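Local coordinates for protein endoglucanase EG-II (Hypocrea jecorina, PDB 3QR3) that catalyses, as a family 5 endo-1,4-beta-glucanase, the hydrolysis of internal beta-1,4-glucosidic bonds in cellulose, at residues A6-A11 against D55-F60; G65-V70 against A108-G113; T161-V166 against Q203-D208; A231-N236 against Q267-D272. All coordinates share one frame; numbering follows the deposited sequence.

Contact 1 (A6-A11 against D55-F60)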
loop_
_atom_site.group_PDB
_atom_site.type_symbol
_atom_site.label_atom_id
_atom_site.label_comp_id
_atom_site.label_asym_id
_atom_site.label_seq_id
_atom_site.Cartn_x
_atom_site.Cartn_y
_atom_site.Cartn_z
ATOM N N ALA A 6 7.986 9.248 -0.592
ATOM C CA ALA A 6 6.903 9.948 0.077
ATOM C C ALA A 6 5.774 9.987 -0.923
ATOM O O ALA A 6 5.995 10.334 -2.083
ATOM C CB ALA A 6 7.316 11.369 0.436
ATOM N N GLY A 7 4.576 9.610 -0.492
ATOM C CA GLY A 7 3.436 9.645 -1.385
ATOM C C GLY A 7 2.136 9.342 -0.683
ATOM O O GLY A 7 2.023 9.478 0.544
ATOM N N VAL A 8 1.150 8.919 -1.468
ATOM C CA VAL A 8 -0.197 8.730 -0.960
ATOM C C VAL A 8 -0.887 7.571 -1.667
ATOM O O VAL A 8 -0.516 7.178 -2.777
ATOM C CB VAL A 8 -1.054 9.989 -1.156
ATOM C CG1 VAL A 8 -0.349 11.222 -0.588
ATOM C CG2 VAL A 8 -1.340 10.173 -2.624
ATOM N N ASN A 9 -1.881 7.012 -0.994
ATOM C CA ASN A 9 -2.756 6.011 -1.583
ATOM C C ASN A 9 -3.803 6.680 -2.462
ATOM O O ASN A 9 -4.482 7.598 -2.011
ATOM C CB ASN A 9 -3.466 5.264 -0.469
ATOM C CG ASN A 9 -2.593 4.200 0.161
ATOM O OD1 ASN A 9 -2.656 3.046 -0.232
ATOM N ND2 ASN A 9 -1.777 4.587 1.136
ATOM N N ILE A 10 -3.906 6.230 -3.713
ATOM C CA ILE A 10 -4.908 6.713 -4.665
ATOM C C ILE A 10 -5.980 5.637 -4.756
ATOM O O ILE A 10 -5.888 4.730 -5.575
ATOM C CB ILE A 10 -4.279 6.935 -6.059
ATOM C CG1 ILE A 10 -3.009 7.791 -5.935
ATOM C CG2 ILE A 10 -5.288 7.580 -7.021
ATOM C CD1 ILE A 10 -3.282 9.235 -5.497
ATOM N N ALA A 11 -6.975 5.731 -3.881
ATOM C CA ALA A 11 -7.938 4.649 -3.673
ATOM C C ALA A 11 -9.137 4.701 -4.629
ATOM O O ALA A 11 -9.380 5.714 -5.285
ATOM C CB ALA A 11 -8.415 4.645 -2.209
ATOM N N ASP A 55 4.214 18.712 -4.758
ATOM C CA ASP A 55 4.406 18.202 -3.401
ATOM C C ASP A 55 5.585 17.253 -3.254
ATOM O O ASP A 55 5.739 16.608 -2.217
ATOM C CB ASP A 55 3.127 17.507 -2.920
ATOM C CG ASP A 55 2.015 18.482 -2.650
ATOM O OD1 ASP A 55 2.317 19.690 -2.555
ATOM O OD2 ASP A 55 0.849 18.046 -2.532
ATOM N N GLY A 56 6.408 17.159 -4.293
ATOM C CA GLY A 56 7.649 16.411 -4.222
ATOM C C GLY A 56 7.487 14.932 -3.912
ATOM O O GLY A 56 8.400 14.295 -3.380
ATOM N N MET A 57 6.333 14.376 -4.254
ATOM C CA MET A 57 6.074 12.968 -3.973
ATOM C C MET A 57 6.639 12.046 -5.039
ATOM O O MET A 57 6.673 12.385 -6.224
ATOM C CB MET A 57 4.578 12.736 -3.788
ATOM C CG MET A 57 4.088 13.320 -2.484
ATOM S SD MET A 57 2.322 13.158 -2.285
ATOM C CE MET A 57 2.149 13.970 -0.693
ATOM N N THR A 58 7.068 10.865 -4.609
ATOM C CA THR A 58 7.785 9.948 -5.494
ATOM C C THR A 58 7.217 8.529 -5.500
ATOM O O THR A 58 7.726 7.642 -6.195
ATOM C CB THR A 58 9.251 9.875 -5.086
ATOM O OG1 THR A 58 9.319 9.725 -3.661
ATOM C CG2 THR A 58 9.969 11.164 -5.478
ATOM N N ILE A 59 6.160 8.301 -4.733
ATOM C CA ILE A 59 5.529 6.988 -4.740
ATOM C C ILE A 59 4.011 7.100 -4.591
ATOM O O ILE A 59 3.507 8.010 -3.939
ATOM C CB ILE A 59 6.128 6.088 -3.638
ATOM C CG1 ILE A 59 5.730 4.620 -3.848
ATOM C CG2 ILE A 59 5.726 6.599 -2.251
ATOM C CD1 ILE A 59 6.668 3.629 -3.189
ATOM N N PHE A 60 3.287 6.194 -5.236
ATOM C CA PHE A 60 1.844 6.063 -5.014
ATOM C C PHE A 60 1.487 4.607 -4.837
ATOM O O PHE A 60 2.125 3.729 -5.406
ATOM C CB PHE A 60 1.047 6.698 -6.157
ATOM C CG PHE A 60 1.364 8.148 -6.333
ATOM C CD1 PHE A 60 0.862 9.080 -5.450
ATOM C CD2 PHE A 60 2.223 8.563 -7.331
ATOM C CE1 PHE A 60 1.184 10.426 -5.569
ATOM C CE2 PHE A 60 2.545 9.904 -7.470
ATOM C CZ PHE A 60 2.025 10.836 -6.582
#

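Contact 2 (G65-V70 against A108-G113)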
loop_
_atom_site.group_PDB
_atom_site.type_symbol
_atom_site.label_atom_id
_atom_site.label_comp_id
_atom_site.label_asym_id
_atom_site.label_seq_id
_atom_site.Cartn_x
_atom_site.Cartn_y
_atom_site.Cartn_z
ATOM N N GLY A 65 -9.068 -4.558 -5.609
ATOM C CA GLY A 65 -9.605 -5.822 -5.146
ATOM C C GLY A 65 -9.133 -6.976 -6.008
ATOM O O GLY A 65 -9.111 -6.884 -7.235
ATOM N N TRP A 66 -8.732 -8.062 -5.356
ATOM C CA TRP A 66 -8.407 -9.308 -6.047
ATOM C C TRP A 66 -9.553 -9.699 -6.990
ATOM O O TRP A 66 -9.332 -9.989 -8.165
ATOM C CB TRP A 66 -8.194 -10.396 -4.997
ATOM C CG TRP A 66 -7.720 -11.724 -5.479
ATOM C CD1 TRP A 66 -7.548 -12.145 -6.770
ATOM C CD2 TRP A 66 -7.382 -12.831 -4.643
ATOM N NE1 TRP A 66 -7.097 -13.453 -6.781
ATOM C CE2 TRP A 66 -7.002 -13.897 -5.487
ATOM C CE3 TRP A 66 -7.376 -13.028 -3.257
ATOM C CZ2 TRP A 66 -6.613 -15.141 -4.987
ATOM C CZ3 TRP A 66 -6.989 -14.262 -2.763
ATOM C CH2 TRP A 66 -6.610 -15.302 -3.629
ATOM N N GLN A 67 -10.775 -9.680 -6.472
ATOM C CA GLN A 67 -11.944 -10.103 -7.250
ATOM C C GLN A 67 -12.087 -9.274 -8.511
ATOM O O GLN A 67 -12.513 -9.771 -9.550
ATOM C CB GLN A 67 -13.232 -10.023 -6.414
ATOM C CG GLN A 67 -13.328 -11.100 -5.323
ATOM C CD GLN A 67 -12.673 -10.678 -4.008
ATOM O OE1 GLN A 67 -11.700 -9.908 -3.991
ATOM N NE2 GLN A 67 -13.219 -11.165 -2.897
ATOM N N TYR A 68 -11.722 -8.002 -8.423
ATOM C CA TYR A 68 -11.820 -7.123 -9.578
ATOM C C TYR A 68 -10.883 -7.573 -10.707
ATOM O O TYR A 68 -11.275 -7.632 -11.876
ATOM C CB TYR A 68 -11.507 -5.669 -9.199
ATOM C CG TYR A 68 -11.585 -4.765 -10.398
ATOM C CD1 TYR A 68 -12.815 -4.371 -10.913
ATOM C CD2 TYR A 68 -10.436 -4.338 -11.040
ATOM C CE1 TYR A 68 -12.896 -3.568 -12.024
ATOM C CE2 TYR A 68 -10.501 -3.528 -12.151
ATOM C CZ TYR A 68 -11.735 -3.149 -12.638
ATOM O OH TYR A 68 -11.794 -2.348 -13.748
ATOM N N LEU A 69 -9.638 -7.879 -10.353
ATOM C CA LEU A 69 -8.618 -8.173 -11.357
ATOM C C LEU A 69 -8.927 -9.443 -12.135
ATOM O O LEU A 69 -8.622 -9.536 -13.321
ATOM C CB LEU A 69 -7.219 -8.257 -10.724
ATOM C CG LEU A 69 -6.652 -6.917 -10.235
ATOM C CD1 LEU A 69 -5.285 -7.108 -9.613
ATOM C CD2 LEU A 69 -6.596 -5.878 -11.360
ATOM N N VAL A 70 -9.530 -10.420 -11.468
ATOM C CA VAL A 70 -9.864 -11.673 -12.125
ATOM C C VAL A 70 -11.364 -11.767 -12.412
ATOM O O VAL A 70 -11.868 -12.829 -12.750
ATOM C CB VAL A 70 -9.422 -12.882 -11.289
ATOM C CG1 VAL A 70 -7.893 -12.932 -11.189
ATOM C CG2 VAL A 70 -10.065 -12.841 -9.907
ATOM N N ALA A 108 -5.750 -10.926 3.256
ATOM C CA ALA A 108 -5.298 -12.323 3.200
ATOM C C ALA A 108 -6.461 -13.281 2.989
ATOM O O ALA A 108 -6.369 -14.463 3.308
ATOM C CB ALA A 108 -4.498 -12.705 4.457
ATOM N N ARG A 109 -7.543 -12.766 2.426
ATOM C CA ARG A 109 -8.776 -13.520 2.334
ATOM C C ARG A 109 -9.452 -13.380 0.976
ATOM O O ARG A 109 -9.213 -12.427 0.236
ATOM C CB ARG A 109 -9.744 -13.068 3.432
ATOM C CG ARG A 109 -9.412 -13.597 4.825
ATOM C CD ARG A 109 -10.273 -12.887 5.877
ATOM N NE ARG A 109 -10.078 -13.426 7.224
ATOM C CZ ARG A 109 -9.010 -13.191 7.975
ATOM N NH1 ARG A 109 -8.020 -12.432 7.510
ATOM N NH2 ARG A 109 -8.930 -13.709 9.191
ATOM N N TRP A 110 -10.296 -14.350 0.656
ATOM C CA TRP A 110 -11.197 -14.237 -0.478
ATOM C C TRP A 110 -12.581 -14.635 0.020
ATOM O O TRP A 110 -12.801 -15.790 0.389
ATOM C CB TRP A 110 -10.708 -15.138 -1.612
ATOM C CG TRP A 110 -11.655 -15.356 -2.778
ATOM C CD1 TRP A 110 -12.742 -16.195 -2.817
ATOM C CD2 TRP A 110 -11.547 -14.783 -4.090
ATOM N NE1 TRP A 110 -13.327 -16.158 -4.067
ATOM C CE2 TRP A 110 -12.612 -15.300 -4.865
ATOM C CE3 TRP A 110 -10.655 -13.878 -4.685
ATOM C CZ2 TRP A 110 -12.814 -14.935 -6.199
ATOM C CZ3 TRP A 110 -10.858 -13.515 -6.013
ATOM C CH2 TRP A 110 -11.937 -14.039 -6.753
ATOM N N ASN A 111 -13.496 -13.666 0.072
ATOM C CA ASN A 111 -14.863 -13.920 0.539
ATOM C C ASN A 111 -14.919 -14.687 1.863
ATOM O O ASN A 111 -15.667 -15.653 2.006
ATOM C CB ASN A 111 -15.689 -14.645 -0.539
ATOM C CG ASN A 111 -15.781 -13.844 -1.829
ATOM O OD1 ASN A 111 -15.546 -12.641 -1.831
ATOM N ND2 ASN A 111 -16.105 -14.508 -2.930
ATOM N N GLY A 112 -14.131 -14.251 2.834
ATOM C CA GLY A 112 -14.172 -14.849 4.155
ATOM C C GLY A 112 -13.209 -16.008 4.371
ATOM O O GLY A 112 -12.997 -16.424 5.507
ATOM N N GLY A 113 -12.633 -16.536 3.294
ATOM C CA GLY A 113 -11.706 -17.660 3.407
ATOM C C GLY A 113 -10.254 -17.204 3.396
ATOM O O GLY A 113 -9.858 -16.391 2.563
#

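Contact 3 (T161-V166 against Q203-D208)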
loop_
_atom_site.group_PDB
_atom_site.type_symbol
_atom_site.label_atom_id
_atom_site.label_comp_id
_atom_site.label_asym_id
_atom_site.label_seq_id
_atom_site.Cartn_x
_atom_site.Cartn_y
_atom_site.Cartn_z
ATOM N N THR A 161 3.193 -18.909 2.403
ATOM C CA THR A 161 2.411 -18.375 1.286
ATOM C C THR A 161 3.156 -17.206 0.662
ATOM O O THR A 161 3.329 -17.132 -0.568
ATOM C CB THR A 161 1.007 -17.928 1.759
ATOM O OG1 THR A 161 0.288 -19.070 2.240
ATOM C CG2 THR A 161 0.207 -17.248 0.623
ATOM N N VAL A 162 3.610 -16.289 1.512
ATOM C CA VAL A 162 4.352 -15.130 1.028
ATOM C C VAL A 162 5.599 -15.560 0.252
ATOM O O VAL A 162 5.907 -14.993 -0.801
ATOM C CB VAL A 162 4.705 -14.136 2.173
ATOM C CG1 VAL A 162 5.652 -13.037 1.672
ATOM C CG2 VAL A 162 3.427 -13.511 2.765
ATOM N N GLN A 163 6.315 -16.562 0.767
ATOM C CA GLN A 163 7.493 -17.095 0.074
ATOM C C GLN A 163 7.136 -17.635 -1.316
ATOM O O GLN A 163 7.843 -17.389 -2.295
ATOM C CB GLN A 163 8.168 -18.191 0.912
ATOM C CG GLN A 163 9.336 -18.886 0.215
ATOM C CD GLN A 163 10.521 -17.951 -0.027
ATOM O OE1 GLN A 163 11.342 -17.722 0.865
ATOM N NE2 GLN A 163 10.611 -17.410 -1.244
ATOM N N GLU A 164 6.040 -18.383 -1.408
ATOM C CA GLU A 164 5.590 -18.894 -2.700
ATOM C C GLU A 164 5.290 -17.739 -3.677
ATOM O O GLU A 164 5.572 -17.820 -4.870
ATOM C CB GLU A 164 4.351 -19.787 -2.535
ATOM C CG GLU A 164 4.613 -21.164 -1.897
ATOM C CD GLU A 164 3.489 -22.155 -2.201
ATOM O OE1 GLU A 164 2.844 -22.014 -3.269
ATOM O OE2 GLU A 164 3.250 -23.071 -1.380
ATOM N N VAL A 165 4.707 -16.664 -3.175
ATOM C CA VAL A 165 4.441 -15.504 -4.032
ATOM C C VAL A 165 5.738 -14.853 -4.518
ATOM O O VAL A 165 5.914 -14.611 -5.711
ATOM C CB VAL A 165 3.551 -14.469 -3.325
ATOM C CG1 VAL A 165 3.450 -13.182 -4.149
ATOM C CG2 VAL A 165 2.164 -15.063 -3.099
ATOM N N VAL A 166 6.658 -14.584 -3.600
ATOM C CA VAL A 166 7.950 -14.021 -4.004
ATOM C C VAL A 166 8.631 -14.891 -5.070
ATOM O O VAL A 166 9.153 -14.388 -6.067
ATOM C CB VAL A 166 8.894 -13.817 -2.808
ATOM C CG1 VAL A 166 10.320 -13.547 -3.297
ATOM C CG2 VAL A 166 8.392 -12.664 -1.934
ATOM N N GLN A 203 12.565 -14.941 6.916
ATOM C CA GLN A 203 13.072 -16.175 6.309
ATOM C C GLN A 203 12.776 -16.233 4.808
ATOM O O GLN A 203 13.249 -17.129 4.110
ATOM C CB GLN A 203 12.469 -17.404 7.003
ATOM C CG GLN A 203 12.450 -17.325 8.534
ATOM C CD GLN A 203 13.786 -16.895 9.122
ATOM O OE1 GLN A 203 14.843 -17.341 8.680
ATOM N NE2 GLN A 203 13.739 -16.022 10.130
ATOM N N VAL A 204 11.984 -15.283 4.318
ATOM C CA VAL A 204 11.598 -15.259 2.910
ATOM C C VAL A 204 12.769 -14.758 2.075
ATOM O O VAL A 204 13.403 -13.787 2.434
ATOM C CB VAL A 204 10.347 -14.361 2.691
ATOM C CG1 VAL A 204 10.028 -14.205 1.206
ATOM C CG2 VAL A 204 9.155 -14.935 3.431
ATOM N N THR A 205 13.069 -15.436 0.972
ATOM C CA THR A 205 14.186 -15.038 0.136
ATOM C C THR A 205 13.841 -15.097 -1.338
ATOM O O THR A 205 12.907 -15.774 -1.728
ATOM C CB THR A 205 15.413 -15.982 0.325
ATOM O OG1 THR A 205 15.066 -17.318 -0.079
ATOM C CG2 THR A 205 15.908 -15.974 1.773
ATOM N N ASN A 206 14.632 -14.403 -2.147
ATOM C CA ASN A 206 14.628 -14.578 -3.592
ATOM C C ASN A 206 15.185 -15.962 -3.921
ATOM O O ASN A 206 15.850 -16.571 -3.088
ATOM C CB ASN A 206 15.520 -13.522 -4.247
ATOM C CG ASN A 206 15.077 -12.099 -3.933
ATOM O OD1 ASN A 206 15.832 -11.308 -3.361
ATOM N ND2 ASN A 206 13.856 -11.772 -4.309
ATOM N N PRO A 207 14.930 -16.453 -5.141
ATOM C CA PRO A 207 15.464 -17.750 -5.578
ATOM C C PRO A 207 16.962 -17.904 -5.329
ATOM O O PRO A 207 17.402 -19.011 -5.003
ATOM C CB PRO A 207 15.179 -17.744 -7.078
ATOM C CG PRO A 207 13.892 -16.937 -7.190
ATOM C CD PRO A 207 13.999 -15.872 -6.129
ATOM N N ASP A 208 17.731 -16.828 -5.475
ATOM C CA ASP A 208 19.181 -16.907 -5.283
ATOM C C ASP A 208 19.592 -16.930 -3.810
ATOM O O ASP A 208 20.776 -16.907 -3.497
ATOM C CB ASP A 208 19.909 -15.775 -6.037
ATOM C CG ASP A 208 19.659 -14.389 -5.432
ATOM O OD1 ASP A 208 18.950 -14.285 -4.408
ATOM O OD2 ASP A 208 20.183 -13.396 -5.985
HETATM O O HOH W 1 11.331 -19.090 3.325
#

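Contact 4 (A231-N236 against Q267-D272). With SO4 (sulfate ion), chain F.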
loop_
_atom_site.group_PDB
_atom_site.type_symbol
_atom_site.label_atom_id
_atom_site.label_comp_id
_atom_site.label_asym_id
_atom_site.label_seq_id
_atom_site.Cartn_x
_atom_site.Cartn_y
_atom_site.Cartn_z
ATOM N N ALA A 231 -10.912 11.342 13.585
ATOM C CA ALA A 231 -10.220 12.539 13.127
ATOM C C ALA A 231 -9.012 12.862 14.000
ATOM O O ALA A 231 -7.944 13.186 13.485
ATOM C CB ALA A 231 -11.185 13.735 13.090
ATOM N N GLU A 232 -9.174 12.750 15.317
ATOM C CA GLU A 232 -8.144 13.215 16.245
ATOM C C GLU A 232 -6.986 12.226 16.362
ATOM O O GLU A 232 -7.191 11.018 16.296
ATOM C CB GLU A 232 -8.745 13.497 17.628
ATOM C CG GLU A 232 -9.822 14.590 17.626
ATOM C CD GLU A 232 -9.280 15.964 17.226
ATOM O OE1 GLU A 232 -8.110 16.272 17.546
ATOM O OE2 GLU A 232 -10.026 16.742 16.599
ATOM N N CYS A 233 -5.770 12.747 16.514
ATOM C CA CYS A 233 -4.609 11.898 16.756
ATOM C C CYS A 233 -4.203 11.943 18.228
ATOM O O CYS A 233 -4.366 12.961 18.900
ATOM C CB CYS A 233 -3.440 12.299 15.860
ATOM S SG CYS A 233 -3.786 12.120 14.089
ATOM N N THR A 234 -3.680 10.828 18.722
ATOM C CA THR A 234 -3.382 10.681 20.137
ATOM C C THR A 234 -1.953 10.180 20.353
ATOM O O THR A 234 -1.515 10.010 21.492
ATOM C CB THR A 234 -4.363 9.690 20.807
ATOM O OG1 THR A 234 -4.211 8.394 20.218
ATOM C CG2 THR A 234 -5.798 10.136 20.615
ATOM N N THR A 235 -1.227 9.939 19.267
ATOM C CA THR A 235 0.135 9.413 19.381
ATOM C C THR A 235 0.937 9.724 18.123
ATOM O O THR A 235 0.367 9.900 17.039
ATOM C CB THR A 235 0.134 7.876 19.626
ATOM O OG1 THR A 235 1.477 7.395 19.795
ATOM C CG2 THR A 235 -0.524 7.138 18.454
ATOM N N ASN A 236 2.257 9.807 18.272
ATOM C CA ASN A 236 3.150 9.908 17.122
ATOM C C ASN A 236 3.824 8.568 16.797
ATOM O O ASN A 236 4.636 8.480 15.873
ATOM C CB ASN A 236 4.197 11.007 17.339
ATOM C CG ASN A 236 5.083 10.733 18.529
ATOM O OD1 ASN A 236 5.273 9.585 18.922
ATOM N ND2 ASN A 236 5.632 11.789 19.112
ATOM N N GLN A 267 -5.520 19.958 14.152
ATOM C CA GLN A 267 -4.269 20.321 14.824
ATOM C C GLN A 267 -3.556 19.151 15.501
ATOM O O GLN A 267 -2.332 19.030 15.401
ATOM C CB GLN A 267 -4.511 21.435 15.847
ATOM C CG GLN A 267 -3.228 22.026 16.416
ATOM C CD GLN A 267 -2.343 22.642 15.342
ATOM O OE1 GLN A 267 -2.828 23.325 14.440
ATOM N NE2 GLN A 267 -1.039 22.403 15.436
ATOM N N SER A 268 -4.302 18.296 16.201
ATOM C CA SER A 268 -3.686 17.150 16.885
ATOM C C SER A 268 -2.874 16.269 15.935
ATOM O O SER A 268 -1.800 15.778 16.294
ATOM C CB SER A 268 -4.737 16.306 17.615
ATOM O OG SER A 268 -5.649 15.707 16.709
ATOM N N CYS A 269 -3.390 16.069 14.722
ATOM C CA CYS A 269 -2.704 15.236 13.732
ATOM C C CYS A 269 -1.585 15.991 13.029
ATOM O O CYS A 269 -0.554 15.408 12.687
ATOM C CB CYS A 269 -3.689 14.685 12.707
ATOM S SG CYS A 269 -4.963 13.652 13.452
ATOM N N ILE A 270 -1.789 17.284 12.799
ATOM C CA ILE A 270 -0.730 18.114 12.240
ATOM C C ILE A 270 0.496 18.033 13.137
ATOM O O ILE A 270 1.623 17.970 12.656
ATOM C CB ILE A 270 -1.183 19.572 12.038
ATOM C CG1 ILE A 270 -2.122 19.651 10.826
ATOM C CG2 ILE A 270 0.031 20.484 11.860
ATOM C CD1 ILE A 270 -2.797 20.998 10.632
ATOM N N GLN A 271 0.277 17.997 14.448
ATOM C CA GLN A 271 1.395 17.851 15.372
ATOM C C GLN A 271 1.948 16.426 15.385
ATOM O O GLN A 271 3.142 16.228 15.167
ATOM C CB GLN A 271 1.034 18.299 16.794
ATOM C CG GLN A 271 2.160 18.030 17.798
ATOM C CD GLN A 271 1.933 18.681 19.154
ATOM O OE1 GLN A 271 2.545 18.293 20.151
ATOM N NE2 GLN A 271 1.054 19.673 19.195
ATOM N N ASP A 272 1.087 15.437 15.623
ATOM C CA ASP A 272 1.527 14.046 15.752
ATOM C C ASP A 272 2.067 13.438 14.461
ATOM O O ASP A 272 3.051 12.697 14.479
ATOM C CB ASP A 272 0.409 13.166 16.322
ATOM C CG ASP A 272 0.109 13.472 17.781
ATOM O OD1 ASP A 272 0.832 14.297 18.381
ATOM O OD2 ASP A 272 -0.852 12.887 18.330
HETATM S S SO4 F . -13.071 12.102 16.320
HETATM O O1 SO4 F . -13.739 11.261 17.312
HETATM O O2 SO4 F . -11.636 12.037 16.555
HETATM O O3 SO4 F . -13.393 11.613 14.975
HETATM O O4 SO4 F . -13.516 13.485 16.448
HETATM O O HOH W 2 -7.031 18.750 17.018
#

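Contact 1 (A6-A11 against D55-F60)
The tight part of this contact is the row of Met57, Val8, Phe60 and Ile10, all buried, together with the backbone at Ala6 and Gly7. Val8 splits its two methyls between two neighbours: CG1 lies 3.7 Å from Met57 SD, while CG2 sits at the edge of the Phe60 ring, in its plane, 3.7 Å from CD1. Val8 and Phe60 point the same way, side by side, and Phe51 and Val52 of helix 44-55 cover that side. Met57 is extended beyond CG, so its sulphur reaches across Val8 roughly at a right angle. Ile10 crosses obliquely at the far end, its CG1 4.1 Å from Phe60 CD1. At Gly7 the lack of a side chain lets Ile59 O approach Gly7 CA to 3.0 Å in a C-H...O contact. The buried Ala6 O takes a good bond from Thr58 N, 2.8 Å long and nearly along the C=O axis.

The loose side lies at Thr58 and Gly56, both partly exposed. Ala6 N gives only a weak bond to Thr58 OG1, and Ile59 N a weak one to Ala6 O. Gly56, with positive phi, takes the chain out of helix 44-55, and Met57 and Thr58 lead on to strand 59-64. This is the beta-alpha-beta crossover between the first two parallel strands of a TIM barrel.

Contact 2 (G65-V70 against A108-G113)
Aromatic contacts come first. Trp110 presents the edge of its six-membered ring to the face of Trp66, an edge-to-face pair with centroids 4.7 Å apart and planes at 73°. The touching atom is Trp110 CE3, which stands over the centre of the Trp66 ring system and comes within 3.4 Å of CD2. CG is anti to the backbone N in both tryptophans, and the indoles cross at about a right angle. Phe125 also meets the Trp66 ring.

Aliphatic and amide groups take up one face and part of the edge of Trp110. Gln67 bends at chi2 (88°), laying CG over the face of the six-membered ring, 3.7 Å from its centroid, in a CH-pi contact. Its amide carries on along the same face, stacked almost parallel to the indole. Val70 meets the ring tip to tip at the edge, with CG2 3.9 Å from Trp110 CH2.

One hydrogen bond crosses the contact: Gln67 NE2 to Asn111 OD1, 3.0 Å long and bent (143°). The acceptor lies in the amide plane of Gln67, but the donor stands above the carbonyl plane of Asn111. Gln67 NE2 also bonds to Gly21 O.

Asn111 sits on the type I' turn from Trp110 to Gly113, tying the hairpin tip to helix 66-69. The helix follows barrel strand 59-64, the hairpin the neighbouring strand 99-104, so connections after two adjacent strands meet. Chemically, Gln67 does two jobs: its flat amide packs like an aromatic neighbour, while its polar hydrogens, spent on Asn111 and Gly21, hold that plane against Trp110.

Contact 3 (T161-V166 against Q203-D208)
Gln163 decides this contact by the shape of its side chain. CG is anti to the backbone N (chi1 175°), and a bend at chi2 (66°) then brings the amide from the side of helix 155-171 round to the passing loop. There the group lies alongside the backbone of Thr205 and bonds to both of its polar atoms. Thr205 N donates to Gln163 OE1 at 2.9 Å, in the carbonyl plane and on a lone pair. Gln163 NE2 returns a bond of 2.9 Å to Thr205 O, close to straight (173°) and in the plane of the amide. A water gives OE1 a further bond, 2.8 Å, and donates another to Gln203 O, so the oxygen is gripped twice.

Beside this polar pairing runs an apolar one. Val166 and Val204 both have CG1 anti to the backbone N and CG2 anti to the carbonyl carbon, and they cross obliquely with Val166 CG2 3.9 Å from Val204 CG1. Both valines also touch Leu181 of strand 179-182, so the loop packs down against a barrel strand as well as the helix. Val166 CG1 lies 3.8 Å from Thr205 O.

The paired bonds fix the rotation of the Gln163 amide, since N-H and C=O each face their complement. The neutral amide thus satisfies both backbone N and O of Thr205, a pairing resembling that of a neighbouring strand.

Contact 4 (A231-N236 against Q267-D272)
Both half-cystines have SG anti to the carbonyl carbon (chi1 -62° in Cys233, -61° in Cys269), and this brings the sulphurs together into a disulfide of 2.0 Å with chi3 at 100°. OG of Ser268 stands in the crowded position between its own backbone N and carbonyl carbon, facing the loop. Glu232, bent at chi2, swings its carboxylate back to the same hydroxyl.

Ser268 OG is held from two sides. It accepts a bond from Cys233 N at 3.0 Å and donates one of 2.7 Å to Glu232 OE1, arriving from above the carboxylate plane. A water donates to Glu232 OE1 at 2.8 Å and accepts from Ser268 N in the first turn of the helix. The positive end of the helix dipole would probably favour a charged carboxylate here. Further along, Asp272 OD2 lies 3.1 Å from Thr235 N at an angle too poor for a hydrogen bond, and Asn236 CB packs on Asp272 O at 3.5 Å. Asn236 ND2 bonds to Gln275 OE1, one turn on.

Two successive backbone N-H groups bind a sulfate, probably from the crystallisation liquor: Ala231 N to O3 (2.9 Å) and Glu232 N to O2 (2.8 Å). A loop following one barrel strand is thus pinned covalently to the helix that follows the next strand, a disulfide cross-link between neighbouring beta-alpha units of a TIM barrel.

How the contacts relate
The four contacts come in series along the chain and mark different parts of one TIM barrel. Contact 1 lies deepest, joining the neighbouring parallel strands 5-11 and 59-64. Contact 2 picks up where strand 59-64 ends, with helix 66-69 against the small hairpin after strand 99-104; its centre is about 25 Å from that of contact 1. Contact 3 ties helix 155-171 to the loop before strand 214-219, and contact 4 ties the loop after that strand to helix 267-281. Contacts 3 and 4 lie on opposite sides of the chain's centre, with centres about 37 Å apart. No two touch: one pairs barrel strands, the other three join outer loops and helices.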